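Local coordinates for hypothetical protein (Leishmania major, PDB 3LJN) that is of unknown function but contains ankyrin repeats, a fold that commonly mediates protein-protein interactions, at residues Thr175-Ala180 against Glu187-Met192. Sequence-based numbering, arbitrary orientation.
Sequences TPLMRA and EALDLM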
ATOM      1  N   THR A 175       1.289   4.100  -0.137  1.00 46.41           N
ATOM      2  CA  THR A 175       1.286   2.667   0.143  1.00 44.68           C
ATOM      3  C   THR A 175      -0.127   2.097   0.108  1.00 43.30           C
ATOM      4  O   THR A 175      -1.086   2.843   0.091  1.00 43.69           O
ATOM      5  CB  THR A 175       1.931   2.401   1.508  1.00 45.08           C
ATOM      6  OG1 THR A 175       1.117   2.935   2.559  1.00 45.45           O
ATOM      7  CG2 THR A 175       3.290   3.054   1.579  1.00 47.11           C
ATOM      8  N   PRO A 176      -0.268   0.765   0.059  1.00 42.18           N
ATOM      9  CA  PRO A 176      -1.649   0.271   0.113  1.00 41.53           C
ATOM     10  C   PRO A 176      -2.395   0.617   1.400  1.00 41.77           C
ATOM     11  O   PRO A 176      -3.596   0.833   1.347  1.00 41.99           O
ATOM     12  CB  PRO A 176      -1.491  -1.240  -0.056  1.00 40.96           C
ATOM     13  CG  PRO A 176      -0.290  -1.367  -0.904  1.00 41.31           C
ATOM     14  CD  PRO A 176       0.640  -0.250  -0.498  1.00 42.02           C
ATOM     15  N   LEU A 177      -1.709   0.684   2.538  1.00 42.18           N
ATOM     16  CA  LEU A 177      -2.370   1.103   3.772  1.00 43.00           C
ATOM     17  C   LEU A 177      -2.918   2.501   3.600  1.00 44.11           C
ATOM     18  O   LEU A 177      -4.102   2.732   3.835  1.00 44.60           O
ATOM     19  CB  LEU A 177      -1.425   1.056   4.972  1.00 43.89           C
ATOM     20  CG  LEU A 177      -1.171  -0.360   5.491  1.00 43.39           C
ATOM     21  CD1 LEU A 177      -0.035  -0.351   6.492  1.00 44.66           C
ATOM     22  CD2 LEU A 177      -2.441  -0.980   6.096  1.00 43.47           C
HETATM   23  N   MSE A 178      -2.054   3.423   3.176  1.00 44.97           N
HETATM   24  CA  MSE A 178      -2.455   4.799   2.872  1.00 46.56           C
HETATM   25  C   MSE A 178      -3.688   4.819   1.955  1.00 46.15           C
HETATM   26  O   MSE A 178      -4.618   5.588   2.168  1.00 47.47           O
HETATM   27  CB  MSE A 178      -1.291   5.572   2.243  1.00 47.73           C
HETATM   28  CG  MSE A 178      -0.257   6.080   3.242  1.00 49.58           C
HETATM   29 SE   MSE A 178       1.342   6.946   2.415  1.00 51.83          SE
HETATM   30  CE  MSE A 178       2.503   7.204   3.992  1.00 54.46           C
ATOM     31  N   ARG A 179      -3.708   3.939   0.965  1.00 44.75           N
ATOM     32  CA  ARG A 179      -4.829   3.843   0.032  1.00 44.78           C
ATOM     33  C   ARG A 179      -6.140   3.416   0.693  1.00 44.90           C
ATOM     34  O   ARG A 179      -7.204   3.903   0.316  1.00 46.04           O
ATOM     35  CB  ARG A 179      -4.481   2.870  -1.101  1.00 43.77           C
ATOM     36  CG  ARG A 179      -5.451   2.874  -2.257  1.00 44.44           C
ATOM     37  CD  ARG A 179      -5.451   4.203  -3.019  1.00 46.07           C
ATOM     38  NE  ARG A 179      -4.900   4.065  -4.365  1.00 46.48           N
ATOM     39  CZ  ARG A 179      -3.674   4.431  -4.741  1.00 46.88           C
ATOM     40  NH1 ARG A 179      -2.821   4.991  -3.881  1.00 46.99           N
ATOM     41  NH2 ARG A 179      -3.294   4.241  -6.004  1.00 47.66           N
ATOM     42  N   ALA A 180      -6.063   2.495   1.655  1.00 44.16           N
ATOM     43  CA  ALA A 180      -7.262   1.967   2.329  1.00 44.70           C
ATOM     44  C   ALA A 180      -7.841   3.015   3.275  1.00 46.44           C
ATOM     45  O   ALA A 180      -9.062   3.168   3.399  1.00 47.76           O
ATOM     46  CB  ALA A 180      -6.930   0.701   3.085  1.00 43.94           C
ATOM     47  N   GLU A 187     -12.177  -3.012   6.511  1.00 66.63           N
ATOM     48  CA  GLU A 187     -11.975  -4.461   6.326  1.00 67.54           C
ATOM     49  C   GLU A 187     -10.658  -4.802   5.631  1.00 66.05           C
ATOM     50  O   GLU A 187      -9.969  -5.744   6.013  1.00 66.00           O
ATOM     51  CB  GLU A 187     -13.136  -5.090   5.560  1.00 69.68           C
ATOM     52  CG  GLU A 187     -14.325  -5.452   6.450  1.00 71.87           C
ATOM     53  CD  GLU A 187     -15.149  -6.618   5.897  1.00 74.26           C
ATOM     54  OE1 GLU A 187     -16.022  -6.376   5.032  1.00 75.47           O
ATOM     55  OE2 GLU A 187     -14.932  -7.774   6.335  1.00 75.09           O
ATOM     56  N   ALA A 188     -10.310  -4.023   4.616  1.00 65.02           N
ATOM     57  CA  ALA A 188      -9.042  -4.187   3.914  1.00 63.71           C
ATOM     58  C   ALA A 188      -7.857  -3.878   4.818  1.00 62.12           C
ATOM     59  O   ALA A 188      -6.892  -4.621   4.824  1.00 61.69           O
ATOM     60  CB  ALA A 188      -9.002  -3.306   2.678  1.00 63.28           C
ATOM     61  N   LEU A 189      -7.932  -2.796   5.584  1.00 61.42           N
ATOM     62  CA  LEU A 189      -6.812  -2.365   6.428  1.00 60.07           C
ATOM     63  C   LEU A 189      -6.493  -3.329   7.570  1.00 60.63           C
ATOM     64  O   LEU A 189      -5.320  -3.574   7.869  1.00 59.88           O
ATOM     65  CB  LEU A 189      -7.060  -0.959   6.997  1.00 59.39           C
ATOM     66  CG  LEU A 189      -5.947  -0.377   7.882  1.00 58.18           C
ATOM     67  CD1 LEU A 189      -5.781   1.085   7.621  1.00 57.12           C
ATOM     68  CD2 LEU A 189      -6.207  -0.615   9.354  1.00 58.89           C
ATOM     69  N   ASP A 190      -7.528  -3.847   8.221  1.00 62.16           N
ATOM     70  CA  ASP A 190      -7.338  -4.804   9.304  1.00 63.11           C
ATOM     71  C   ASP A 190      -6.754  -6.092   8.751  1.00 63.43           C
ATOM     72  O   ASP A 190      -5.743  -6.597   9.253  1.00 63.14           O
ATOM     73  CB  ASP A 190      -8.663  -5.123   9.995  1.00 65.06           C
ATOM     74  CG  ASP A 190      -9.241  -3.938  10.752  1.00 64.99           C
ATOM     75  OD1 ASP A 190      -8.489  -2.987  11.107  1.00 63.53           O
ATOM     76  OD2 ASP A 190     -10.474  -3.982  10.996  1.00 66.58           O
ATOM     77  N   LEU A 191      -7.405  -6.617   7.718  1.00 64.18           N
ATOM     78  CA  LEU A 191      -6.947  -7.821   7.055  1.00 64.58           C
ATOM     79  C   LEU A 191      -5.462  -7.715   6.695  1.00 62.96           C
ATOM     80  O   LEU A 191      -4.700  -8.630   6.972  1.00 63.14           O
ATOM     81  CB  LEU A 191      -7.783  -8.094   5.804  1.00 65.44           C
ATOM     82  CG  LEU A 191      -7.522  -9.430   5.112  1.00 66.23           C
ATOM     83  CD1 LEU A 191      -7.771 -10.564   6.072  1.00 67.73           C
ATOM     84  CD2 LEU A 191      -8.393  -9.572   3.891  1.00 67.27           C
HETATM   85  N   MSE A 192      -5.046  -6.596   6.108  1.00 61.57           N
HETATM   86  CA  MSE A 192      -3.641  -6.416   5.745  1.00 60.26           C
HETATM   87  C   MSE A 192      -2.717  -6.484   6.954  1.00 59.90           C
HETATM   88  O   MSE A 192      -1.704  -7.169   6.920  1.00 59.76           O
HETATM   89  CB  MSE A 192      -3.418  -5.097   4.999  1.00 59.11           C
HETATM   90  CG  MSE A 192      -3.746  -5.183   3.507  1.00 59.45           C
HETATM   91 SE   MSE A 192      -3.467  -3.534   2.474  1.00 58.44          SE
HETATM   92  CE  MSE A 192      -4.361  -2.254   3.643  1.00 58.12           C
TER
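In the ankyrin-repeat region, two antiparallel helices joined by a short turn pack through Pro-176, Leu-177 and Ala-180 against Leu-189 and Met-192. The axes of helices 176-180 and 187-192 approach to 9.3 Å, and an angle of 151° between their directions makes them antiparallel. All five touching residues are buried, and the side-chain contacts between the helices are apolar. Met-192, a selenomethionine, spans the interface: its chain is extended at chi2 and then bent at chi3 (-48°), which brings CE against CD2 of Leu-177 (3.4 Å) and within 4.0 Å of Ala-180 CB. The selenium itself lies 3.9 Å from Pro-176 CB. The side chains of Leu-177 and Met-192 run past one another with opposite sense, while those of Leu-177 and Leu-189 lie roughly perpendicular, Leu-177 CD2 meeting CG of Leu-189 at 4.0 Å. The CA atoms of Ala-180 and Leu-189 are 6.0 Å apart, and the small methyl of Ala-180 points at the second helix.

Thr-175, Pro-176 and Leu-177 correspond to the first three residues of the TPLH signature of ankyrin repeats, with Met-178 in place of the histidine. Thr-175 OG1 caps the first helix by accepting from Met-178 N (3.3 Å, 169° at the hydrogen), and is also hydrogen-bonded to His-214 NE2. Helix 141-147 packs on Pro-176 and Ala-180 through His-143 and Val-146, while Ile-156 of helix 153-162 touches Met-192.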